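Cystathionine beta-lyases/cystathionine gamma-synthases (PDB 5X5H) probably catalyses the pyridoxal-phosphate-dependent condensation of O-succinyl-L-homoserine with L-cysteine to give L,L-cystathionine and succinate in methionine biosynthesis. Local coordinates at residues H292-A295 against A296-K300; L282-L286 against K287-G291; D243-L246 against T247-L251; V217-D221 against Q222-E226; K318-C321 against T322-L326. All coordinates share one frame; numbering follows the deposited sequence.

Contact 1: residues H292-A295 against A296-K300; sequences HEVA and AKQMK
Residues 292-300 make up the short helix 292-298 and its C-terminal exit, where Val-294 meets Gln-298 and Ala-295 meets Met-299, each one turn further on. The first turn is ordinary alpha helix: Ala-296 N donates to His-292 O over 2.9 Å, and Lys-297 N to Glu-293 O. Toward the end the bonds begin to fork. Gln-298 N donates to Val-294 O at 3.2 Å and more weakly to Ala-295 O, while Lys-297 N also reaches Val-294 O weakly. Met-299 N closes the last turn on Ala-295 O at 2.8 Å, and Met-299 itself is the first residue to leave helical angles.

Among the side chains, the CG1 branch of Val-294 is the one that touches Gln-298. CG1 sits against the whole carboxamide, 3.9 Å from each of Gln-298 CD, OE1 and NE2, the two side chains crossing at a slant. In Gln-298, CG is wedged between backbone N and carbonyl carbon; this chi1 of 67° sets CG 3.4 Å from Val-294 O, and the extended chain beyond carries the amide out past Val-294. The amide is held at both ends, NE2 by Thr-160 O and OE1 by Ile-162 N. On the buried side Ala-295 CB rests 3.9 Å from Met-299 SD.

Lys-297 brings its CG to 3.1 Å from Val-294 O and sends NZ to a salt bridge with Asp-161. Apolar packing and polar anchoring therefore work together: Ala-295 and Met-299 pack in the interior, while the buried Gln-298 amide and the Lys-297 ammonium tie the helix end to residues 160-162.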
# COMPACT_ATOMS: atom_id res chain seq x y z
N HIS A 292 29.79 30.99 -1.98
CA HIS A 292 28.54 31.58 -2.47
C HIS A 292 28.52 31.85 -3.98
O HIS A 292 27.56 31.57 -4.69
CB HIS A 292 28.20 32.92 -1.72
CG HIS A 292 27.10 33.70 -2.33
ND1 HIS A 292 25.78 33.30 -2.24
CD2 HIS A 292 27.11 34.76 -3.17
CE1 HIS A 292 25.02 34.16 -2.94
NE2 HIS A 292 25.81 35.08 -3.49
N GLU A 293 29.60 32.42 -4.55
CA GLU A 293 29.66 32.73 -5.94
C GLU A 293 29.65 31.46 -6.83
O GLU A 293 28.98 31.48 -7.89
CB GLU A 293 30.87 33.67 -6.25
CG GLU A 293 30.66 34.99 -5.49
CD GLU A 293 29.86 36.09 -6.20
OE1 GLU A 293 30.52 37.03 -6.72
OE2 GLU A 293 28.60 36.07 -6.18
N VAL A 294 30.29 30.41 -6.35
CA VAL A 294 30.24 29.08 -7.03
C VAL A 294 28.79 28.58 -6.94
O VAL A 294 28.27 28.14 -7.96
CB VAL A 294 31.23 28.13 -6.41
CG1 VAL A 294 31.05 26.72 -7.00
CG2 VAL A 294 32.67 28.63 -6.73
N ALA A 295 28.16 28.72 -5.78
CA ALA A 295 26.81 28.20 -5.71
C ALA A 295 25.89 28.91 -6.64
O ALA A 295 25.03 28.32 -7.24
CB ALA A 295 26.28 28.33 -4.31
N ALA A 296 26.02 30.26 -6.77
CA ALA A 296 25.11 31.03 -7.57
C ALA A 296 25.31 30.69 -9.04
O ALA A 296 24.36 30.84 -9.74
CB ALA A 296 25.40 32.51 -7.27
N LYS A 297 26.48 30.22 -9.46
CA LYS A 297 26.67 29.81 -10.86
C LYS A 297 26.09 28.47 -11.17
O LYS A 297 25.59 28.29 -12.27
CB LYS A 297 28.09 29.93 -11.39
CG LYS A 297 29.17 29.18 -10.71
CD LYS A 297 30.49 29.30 -11.51
CE LYS A 297 31.46 28.20 -11.14
NZ LYS A 297 32.89 28.66 -11.18
N GLN A 298 26.09 27.55 -10.21
CA GLN A 298 25.76 26.17 -10.55
C GLN A 298 24.41 25.77 -9.95
O GLN A 298 23.94 24.66 -10.32
CB GLN A 298 26.86 25.22 -10.12
CG GLN A 298 27.13 25.03 -8.70
CD GLN A 298 28.37 24.20 -8.35
OE1 GLN A 298 29.29 23.97 -9.19
NE2 GLN A 298 28.44 23.82 -7.11
N MET A 299 23.77 26.56 -9.08
CA MET A 299 22.51 26.22 -8.45
C MET A 299 21.45 27.24 -8.89
O MET A 299 21.72 28.50 -8.88
CB MET A 299 22.59 26.26 -6.98
CG MET A 299 23.64 25.34 -6.33
SD MET A 299 23.70 25.35 -4.55
CE MET A 299 22.11 24.54 -4.18
N LYS A 300 20.21 26.82 -9.20
CA LYS A 300 19.15 27.69 -9.55
C LYS A 300 18.67 28.51 -8.38
O LYS A 300 18.31 29.70 -8.54
CB LYS A 300 17.95 26.87 -10.08
CG LYS A 300 16.70 27.62 -10.51
CD LYS A 300 15.52 26.72 -10.91
CE LYS A 300 14.54 27.60 -11.69
NZ LYS A 300 13.29 26.83 -11.87

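Contact 2: residues L282-L286 against K287-G291; sequences LYPGL and KNHPG
His-289 folds back over the start of the loop that joins strand 278-282 to helix 292-298, and its ring packs against the backbone of Tyr-283 and Pro-284. This is the tight part of the contact. With CG anti to the backbone N (chi1 -174°), the imidazole is laid along the incoming chain, and Pro-284 CA makes a CH-pi contact over its face, 4.0 Å from the ring centroid. The same face carries Tyr-283 C near its rim, and Pro-290 CD lies against the opposite face, toward its rim. Leu-282 comes to the ring from another direction: its CA lies at the edge, near the ring plane, and its CD2 is 4.0 Å from His-289 CE1, the two side chains crossing at about a right angle. NE2 is bonded to Leu-157 O, which, with the packing on both faces, helps to fix the rotation of the buried ring.

The backbone bend is closed by His-289 N donating to Leu-286 O over 3.0 Å, the donor standing well above the carbonyl plane. Beyond this bond the packing thins. Lys-287 and Asn-288, at the outer corner, are exposed, and their side chains pack little against residues 282-286.

Two type I beta turns follow one another here, Tyr-283 to Leu-286 and Leu-286 to His-289, sharing Leu-286; Gly-291 then occupies the N-cap position. The whole is a compact strand-to-helix connection built from consecutive turns.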
# COMPACT_ATOMS: atom_id res chain seq x y z
N LEU A 282 24.97 29.22 8.19
CA LEU A 282 25.44 28.54 7.07
C LEU A 282 24.25 28.35 6.11
O LEU A 282 23.35 27.57 6.40
CB LEU A 282 26.04 27.15 7.47
CG LEU A 282 27.27 27.28 8.38
CD1 LEU A 282 27.59 25.97 9.04
CD2 LEU A 282 28.41 27.84 7.66
N TYR A 283 24.30 29.08 5.04
CA TYR A 283 23.24 29.00 3.99
C TYR A 283 23.88 29.44 2.71
O TYR A 283 24.41 30.59 2.63
CB TYR A 283 22.03 29.87 4.34
CG TYR A 283 20.87 29.72 3.30
CD1 TYR A 283 20.22 28.48 3.16
CD2 TYR A 283 20.50 30.73 2.42
CE1 TYR A 283 19.29 28.31 2.22
CE2 TYR A 283 19.52 30.51 1.47
CZ TYR A 283 18.94 29.29 1.38
OH TYR A 283 18.02 29.05 0.38
N PRO A 284 23.87 28.69 1.60
CA PRO A 284 24.58 29.04 0.41
C PRO A 284 24.21 30.37 -0.24
O PRO A 284 25.02 30.95 -1.02
CB PRO A 284 24.41 27.79 -0.54
CG PRO A 284 24.10 26.73 0.40
CD PRO A 284 23.29 27.31 1.47
N GLY A 285 23.01 30.87 -0.01
CA GLY A 285 22.59 32.12 -0.59
C GLY A 285 23.09 33.35 0.13
O GLY A 285 22.94 34.41 -0.49
N LEU A 286 23.74 33.22 1.24
CA LEU A 286 24.31 34.41 1.94
C LEU A 286 25.62 34.79 1.24
O LEU A 286 26.47 33.95 0.92
CB LEU A 286 24.46 34.16 3.40
CG LEU A 286 23.20 33.70 4.10
CD1 LEU A 286 23.45 33.44 5.55
CD2 LEU A 286 22.04 34.66 3.94
N LYS A 287 25.79 36.12 1.05
CA LYS A 287 27.01 36.58 0.36
C LYS A 287 28.35 36.14 0.98
O LYS A 287 29.29 35.86 0.18
CB LYS A 287 27.03 38.13 0.25
CG LYS A 287 25.93 38.64 -0.63
CD LYS A 287 26.13 40.18 -0.89
CE LYS A 287 24.95 40.89 -1.52
NZ LYS A 287 24.75 40.46 -2.91
N ASN A 288 28.44 35.96 2.27
CA ASN A 288 29.67 35.56 2.88
C ASN A 288 29.83 34.09 3.07
O ASN A 288 30.78 33.61 3.64
CB ASN A 288 29.88 36.26 4.23
CG ASN A 288 30.18 37.74 4.06
OD1 ASN A 288 31.32 38.08 3.72
ND2 ASN A 288 29.13 38.58 4.14
N HIS A 289 28.79 33.32 2.68
CA HIS A 289 28.95 31.87 2.83
C HIS A 289 30.04 31.47 1.89
O HIS A 289 30.16 31.92 0.76
CB HIS A 289 27.66 31.17 2.33
CG HIS A 289 27.66 29.72 2.58
ND1 HIS A 289 27.46 29.23 3.84
CD2 HIS A 289 27.93 28.67 1.76
CE1 HIS A 289 27.55 27.89 3.78
NE2 HIS A 289 27.85 27.54 2.54
N PRO A 290 30.97 30.60 2.39
CA PRO A 290 32.13 30.25 1.54
C PRO A 290 31.63 29.54 0.28
O PRO A 290 30.80 28.64 0.40
CB PRO A 290 32.96 29.37 2.45
CG PRO A 290 32.61 29.83 3.82
CD PRO A 290 31.09 30.02 3.71
N GLY A 291 32.03 29.99 -0.85
CA GLY A 291 31.59 29.38 -2.09
C GLY A 291 30.30 29.91 -2.60
O GLY A 291 29.82 29.42 -3.63

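Contact 3: residues D243-L246 against T247-L251; sequences DAYL and TARGL
Tyr-245 and Arg-249 stand one turn apart on helix 241-251, and their side chains leave the same flank of this regular alpha helix. Both start with the first carbon beyond CB anti to the backbone N (chi1 178° for Tyr-245, -176° for Arg-249). The arginine chain stays extended from CG to NE and passes the ring obliquely, its CD 4.2 Å from Tyr-245 CE2. Leu-246 approaches the same methylene less closely, with 4.4 Å from its CD2 to Arg-249 CD. The polar ends converge on the subunit boundary: Tyr-245 OH hydrogen-bonds, and Arg-249 NE forms a salt bridge, with OD2 of Asp-211 of the second subunit. One carboxylate oxygen across the interface therefore gathers phenol and guanidinium together, and Leu-246 packs on its counterpart in that subunit.

Thr-247 faces the interior of its own subunit. Its CG2 lies anti to the backbone N, which places OG1 beside that N and back over the preceding turn. The threonine side chain touches Val-212 and Leu-63 of its own chain. Main-chain bonds run without a break, among them Ala-248 N to Ala-244 O at 3.0 Å and Gly-250 N to Leu-246 O at 2.9 Å.

Asp-243 O is gripped twice by one residue: Thr-247 N arrives over 2.8 Å in a nearly straight bond, while Thr-247 OG1 donates over 3.0 Å from above the carbonyl plane.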
# COMPACT_ATOMS: atom_id res chain seq x y z
N ASP A 243 7.11 1.37 -2.78
CA ASP A 243 7.98 2.52 -2.49
C ASP A 243 8.29 3.25 -3.77
O ASP A 243 8.32 4.48 -3.80
CB ASP A 243 9.25 2.04 -1.83
CG ASP A 243 9.01 1.72 -0.33
OD1 ASP A 243 7.87 1.83 0.20
OD2 ASP A 243 10.04 1.39 0.29
N ALA A 244 8.58 2.57 -4.89
CA ALA A 244 8.90 3.27 -6.15
C ALA A 244 7.68 4.06 -6.62
O ALA A 244 7.84 5.19 -7.15
CB ALA A 244 9.25 2.30 -7.22
N TYR A 245 6.46 3.58 -6.42
CA TYR A 245 5.26 4.35 -6.74
C TYR A 245 5.16 5.59 -5.85
O TYR A 245 4.93 6.71 -6.38
CB TYR A 245 3.97 3.49 -6.52
CG TYR A 245 2.74 4.32 -6.81
CD1 TYR A 245 2.34 4.55 -8.08
CD2 TYR A 245 2.05 4.90 -5.77
CE1 TYR A 245 1.31 5.36 -8.39
CE2 TYR A 245 0.99 5.76 -6.04
CZ TYR A 245 0.65 6.01 -7.38
OH TYR A 245 -0.40 6.92 -7.71
N LEU A 246 5.36 5.43 -4.55
CA LEU A 246 5.28 6.57 -3.60
C LEU A 246 6.34 7.63 -3.86
O LEU A 246 6.09 8.84 -3.75
CB LEU A 246 5.29 6.12 -2.15
CG LEU A 246 4.00 5.42 -1.76
CD1 LEU A 246 4.36 4.83 -0.40
CD2 LEU A 246 2.82 6.37 -1.72
N THR A 247 7.55 7.18 -4.14
CA THR A 247 8.64 8.08 -4.50
C THR A 247 8.24 8.90 -5.73
O THR A 247 8.43 10.15 -5.77
CB THR A 247 9.98 7.39 -4.68
OG1 THR A 247 10.33 6.63 -3.49
CG2 THR A 247 11.11 8.37 -5.06
N ALA A 248 7.85 8.22 -6.81
CA ALA A 248 7.44 8.94 -8.02
C ALA A 248 6.26 9.82 -7.78
O ALA A 248 6.18 10.90 -8.37
CB ALA A 248 7.15 7.93 -9.09
N ARG A 249 5.33 9.43 -6.92
CA ARG A 249 4.20 10.29 -6.58
C ARG A 249 4.65 11.62 -5.94
O ARG A 249 4.24 12.67 -6.30
CB ARG A 249 3.23 9.53 -5.65
CG ARG A 249 1.94 10.33 -5.31
CD ARG A 249 1.17 9.60 -4.25
NE ARG A 249 -0.22 9.90 -4.15
CZ ARG A 249 -0.87 10.66 -3.23
NH1 ARG A 249 -0.17 11.38 -2.36
NH2 ARG A 249 -2.15 10.62 -3.17
N GLY A 250 5.57 11.45 -4.97
CA GLY A 250 6.13 12.62 -4.37
C GLY A 250 6.85 13.50 -5.35
O GLY A 250 6.82 14.76 -5.26
N LEU A 251 7.62 12.90 -6.26
CA LEU A 251 8.42 13.64 -7.24
C LEU A 251 7.57 14.57 -8.15
O LEU A 251 8.06 15.61 -8.62
CB LEU A 251 9.24 12.63 -8.02
CG LEU A 251 10.13 13.12 -9.11
CD1 LEU A 251 11.12 14.23 -8.59
CD2 LEU A 251 10.83 11.92 -9.72

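Contact 4: residues V217-D221 against Q222-E226; sequences VVTND and QEMDE
Asp-221 is the N-cap of helix 222-235, and its side chain bends over the first turn. Its CB lies 3.9 Å from Met-224 CB, where the two side chains cross at about a right angle. Because CG is anti to the backbone N (chi1 179°), the carboxylate swings over the amides of the first turn, and CG comes within 3.6 Å of Met-224 N. At the tip, OD1 accepts two weak capping bonds: Glu-223 N is near, at 2.9 Å, but poorly angled (122°), whereas Met-224 N is straighter yet longer, at 3.3 Å. OD2 remains further off, closest to Met-224 N at 4.0 Å. Behind the cap, Asp-221 O receives Asp-225 N over 3.0 Å, the first full helical bond.

Thr-219, ending strand 215-219, adds a second link to the turn. Its OG1 accepts from Asp-221 N in an ST turn and is also hydrogen-bonded to His-196 O; its CG2 packs 3.9 Å from Met-224 CG. Asp-225 meanwhile directs its carboxylate to a salt bridge with Arg-77.

The helix start may favour a charged Asp-221 carboxylate, but both capping bonds are weak and the nearby Glu-223 carboxylate would work against it.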
# COMPACT_ATOMS: atom_id res chain seq x y z
N VAL A 217 20.75 6.31 -8.93
CA VAL A 217 21.97 6.70 -9.64
C VAL A 217 21.61 7.00 -11.05
O VAL A 217 20.91 6.19 -11.68
CB VAL A 217 23.03 5.64 -9.57
CG1 VAL A 217 24.30 6.11 -10.30
CG2 VAL A 217 23.37 5.25 -8.17
N VAL A 218 22.10 8.15 -11.57
CA VAL A 218 21.89 8.50 -12.93
C VAL A 218 23.24 8.74 -13.68
O VAL A 218 24.25 9.11 -13.04
CB VAL A 218 20.99 9.69 -13.15
CG1 VAL A 218 19.58 9.48 -12.54
CG2 VAL A 218 21.59 10.92 -12.58
N THR A 219 23.24 8.51 -14.99
CA THR A 219 24.42 8.65 -15.81
C THR A 219 24.04 8.79 -17.25
O THR A 219 22.98 8.39 -17.63
CB THR A 219 25.28 7.44 -15.56
OG1 THR A 219 26.59 7.55 -16.26
CG2 THR A 219 24.73 6.13 -15.99
N ASN A 220 25.01 9.27 -18.05
CA ASN A 220 24.95 9.16 -19.51
C ASN A 220 25.81 8.10 -20.08
O ASN A 220 25.81 7.91 -21.34
CB ASN A 220 25.20 10.50 -20.20
CG ASN A 220 24.09 11.51 -19.97
OD1 ASN A 220 24.32 12.67 -19.50
ND2 ASN A 220 22.95 11.13 -20.37
N ASP A 221 26.53 7.35 -19.25
CA ASP A 221 27.43 6.25 -19.70
C ASP A 221 26.73 4.94 -19.79
O ASP A 221 26.34 4.36 -18.79
CB ASP A 221 28.64 6.22 -18.82
CG ASP A 221 29.64 5.10 -19.15
OD1 ASP A 221 29.42 4.24 -19.96
OD2 ASP A 221 30.72 5.16 -18.58
N GLN A 222 26.46 4.45 -21.00
CA GLN A 222 25.72 3.22 -21.15
C GLN A 222 26.40 2.04 -20.46
O GLN A 222 25.71 1.16 -19.98
CB GLN A 222 25.56 2.91 -22.67
CG GLN A 222 24.61 1.78 -23.03
CD GLN A 222 24.55 1.67 -24.56
OE1 GLN A 222 25.56 1.32 -25.22
NE2 GLN A 222 23.40 2.01 -25.12
N GLU A 223 27.71 1.95 -20.46
CA GLU A 223 28.46 0.90 -19.73
C GLU A 223 28.18 0.94 -18.25
O GLU A 223 28.02 -0.09 -17.64
CB GLU A 223 29.97 0.83 -20.03
CG GLU A 223 30.07 0.26 -21.44
CD GLU A 223 31.43 -0.06 -21.94
OE1 GLU A 223 32.44 0.08 -21.20
OE2 GLU A 223 31.41 -0.46 -23.11
N MET A 224 28.19 2.15 -17.69
CA MET A 224 27.80 2.32 -16.33
C MET A 224 26.38 1.90 -16.07
O MET A 224 26.09 1.18 -15.11
CB MET A 224 28.07 3.72 -15.86
CG MET A 224 27.54 3.95 -14.47
SD MET A 224 28.37 5.30 -13.61
CE MET A 224 29.90 4.39 -13.20
N ASP A 225 25.45 2.18 -16.95
CA ASP A 225 24.06 1.73 -16.82
C ASP A 225 23.98 0.22 -16.83
O ASP A 225 23.34 -0.42 -15.99
CB ASP A 225 23.15 2.27 -17.89
CG ASP A 225 21.73 1.76 -17.71
OD1 ASP A 225 21.12 2.20 -16.72
OD2 ASP A 225 21.24 0.96 -18.53
N GLU A 226 24.78 -0.42 -17.74
CA GLU A 226 24.79 -1.89 -17.76
C GLU A 226 25.31 -2.47 -16.44
O GLU A 226 24.79 -3.48 -15.97
CB GLU A 226 25.69 -2.40 -18.93
CG GLU A 226 25.06 -2.21 -20.29
CD GLU A 226 26.11 -2.38 -21.42
OE1 GLU A 226 27.35 -2.57 -21.21
OE2 GLU A 226 25.66 -2.11 -22.55

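Contact 5: residues K318-C321 against T322-L326; sequences KKFC and TSTKL
Ser-323 and Thr-322 converge on the carbonyl of Lys-319 through different first torsions. Ser-323 OG is anti to its own carbonyl carbon (chi1 -65°), whereas Thr-322 OG1 sits between backbone N and carbonyl carbon (chi1 61°). Both hydroxyls donate to Lys-319 O, Ser-323 OG over a short 2.6 Å and Thr-322 OG1 over 3.2 Å, and they reach it from opposite faces of the carbonyl plane. Thr-322 N adds a weak third bond to that oxygen while donating more properly to Lys-318 O. Ser-323 OG is also hydrogen-bonded to Asn-385 ND2.

The Lys-319 chain, bent at chi2 and chi4, passes the serine hydroxyl, with CE 3.8 Å from Ser-323 OG, and crosses Thr-322 at about a right angle; its NZ bonds to Asn-385 O. On the buried flank Thr-324 CG2 lies over one face of the Phe-320 ring, toward the rim, 4.3 Å from CZ, and the ring also meets Phe-310 and helix 372-384.

Near the helix end the bonding becomes weaker and mixed. Ser-323 N donates to Phe-320 O over 3.1 Å, the donor well above the carbonyl plane. A water donates to Cys-321 O and to Thr-324 O at 2.8 Å each. Outside, Pro-43 of the third subunit packs on Lys-318, Cys-321 and Thr-322. Ser and Thr hydroxyls bonding back to a carbonyl three or four residues earlier are common in helices; here they sit at the C-terminal end of helix 313-323, where the water carries the link on into the loop before strand 328-329.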
# COMPACT_ATOMS: atom_id res chain seq x y z
N LYS A 318 21.75 22.48 21.89
CA LYS A 318 20.84 21.49 22.36
C LYS A 318 19.59 22.01 22.92
O LYS A 318 18.51 21.46 22.71
CB LYS A 318 21.52 20.51 23.34
CG LYS A 318 22.59 19.73 22.71
CD LYS A 318 23.20 18.80 23.80
CE LYS A 318 22.43 17.51 23.78
NZ LYS A 318 23.05 16.51 24.74
N LYS A 319 19.65 23.15 23.63
CA LYS A 319 18.44 23.76 24.16
C LYS A 319 17.51 24.28 22.98
O LYS A 319 16.25 24.21 23.08
CB LYS A 319 18.81 24.93 25.11
CG LYS A 319 17.64 25.64 25.75
CD LYS A 319 16.74 24.68 26.51
CE LYS A 319 15.61 25.31 27.33
NZ LYS A 319 15.83 26.68 27.95
N PHE A 320 18.19 24.81 21.94
CA PHE A 320 17.42 25.26 20.74
C PHE A 320 16.68 24.03 20.16
O PHE A 320 15.48 24.15 19.86
CB PHE A 320 18.29 25.88 19.75
CG PHE A 320 17.54 26.40 18.55
CD1 PHE A 320 16.83 27.59 18.60
CD2 PHE A 320 17.57 25.66 17.40
CE1 PHE A 320 16.20 28.10 17.42
CE2 PHE A 320 16.92 26.14 16.24
CZ PHE A 320 16.21 27.33 16.26
N CYS A 321 17.39 22.93 20.10
CA CYS A 321 16.79 21.69 19.61
C CYS A 321 15.55 21.26 20.36
O CYS A 321 14.60 20.70 19.72
CB CYS A 321 17.83 20.56 19.50
SG CYS A 321 18.98 20.70 18.22
N THR A 322 15.48 21.43 21.67
CA THR A 322 14.34 21.02 22.44
C THR A 322 13.29 22.11 22.71
O THR A 322 12.25 21.88 23.35
CB THR A 322 14.74 20.40 23.82
OG1 THR A 322 15.43 21.44 24.55
CG2 THR A 322 15.70 19.25 23.61
N SER A 323 13.50 23.31 22.15
CA SER A 323 12.62 24.45 22.38
C SER A 323 11.60 24.73 21.25
O SER A 323 10.64 25.44 21.43
CB SER A 323 13.40 25.70 22.57
OG SER A 323 14.15 25.57 23.78
N THR A 324 11.92 24.23 20.06
CA THR A 324 11.01 24.45 18.93
C THR A 324 9.74 23.66 19.13
O THR A 324 9.78 22.49 19.67
CB THR A 324 11.66 24.10 17.58
OG1 THR A 324 12.20 22.76 17.65
CG2 THR A 324 12.72 25.08 17.26
N LYS A 325 8.59 24.18 18.71
CA LYS A 325 7.34 23.51 18.85
C LYS A 325 6.65 23.17 17.53
O LYS A 325 5.62 22.51 17.58
CB LYS A 325 6.41 24.40 19.63
CG LYS A 325 6.89 24.65 21.06
CD LYS A 325 5.88 25.45 21.85
CE LYS A 325 4.49 24.80 21.95
NZ LYS A 325 4.48 23.44 22.60
N LEU A 326 7.14 23.70 16.42
CA LEU A 326 6.61 23.33 15.09
C LEU A 326 7.63 22.53 14.36
O LEU A 326 7.33 21.46 13.82
CB LEU A 326 6.24 24.62 14.36
CG LEU A 326 5.77 24.46 12.94
CD1 LEU A 326 4.57 23.55 12.87
CD2 LEU A 326 5.37 25.85 12.44
O HOH W 1 11.84 20.54 19.90

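How the contacts relate
Contacts 1 and 2 are directly joined, their centres 10 Å apart: His-292 ND1, at the start of contact 1, lies 2.7 Å from Pro-284 O in contact 2, a probable hydrogen bond across the loop-to-helix junction. The others are separate; contacts 4 and 5, on opposite sides of the chain's centre, are about 43 Å apart between centres. Contact 3 approaches a bound pyridoxal phosphate to about 10 Å (side chain of Thr-247), contact 1 to about 12 Å (side chain of Met-299) and contact 2 to about 13 Å (side chain of Pro-284). In contact 4 the side chain of Asn-220 is about 7 Å from a bound magnesium ion. Contacts 3 and 5 both touch the third subunit.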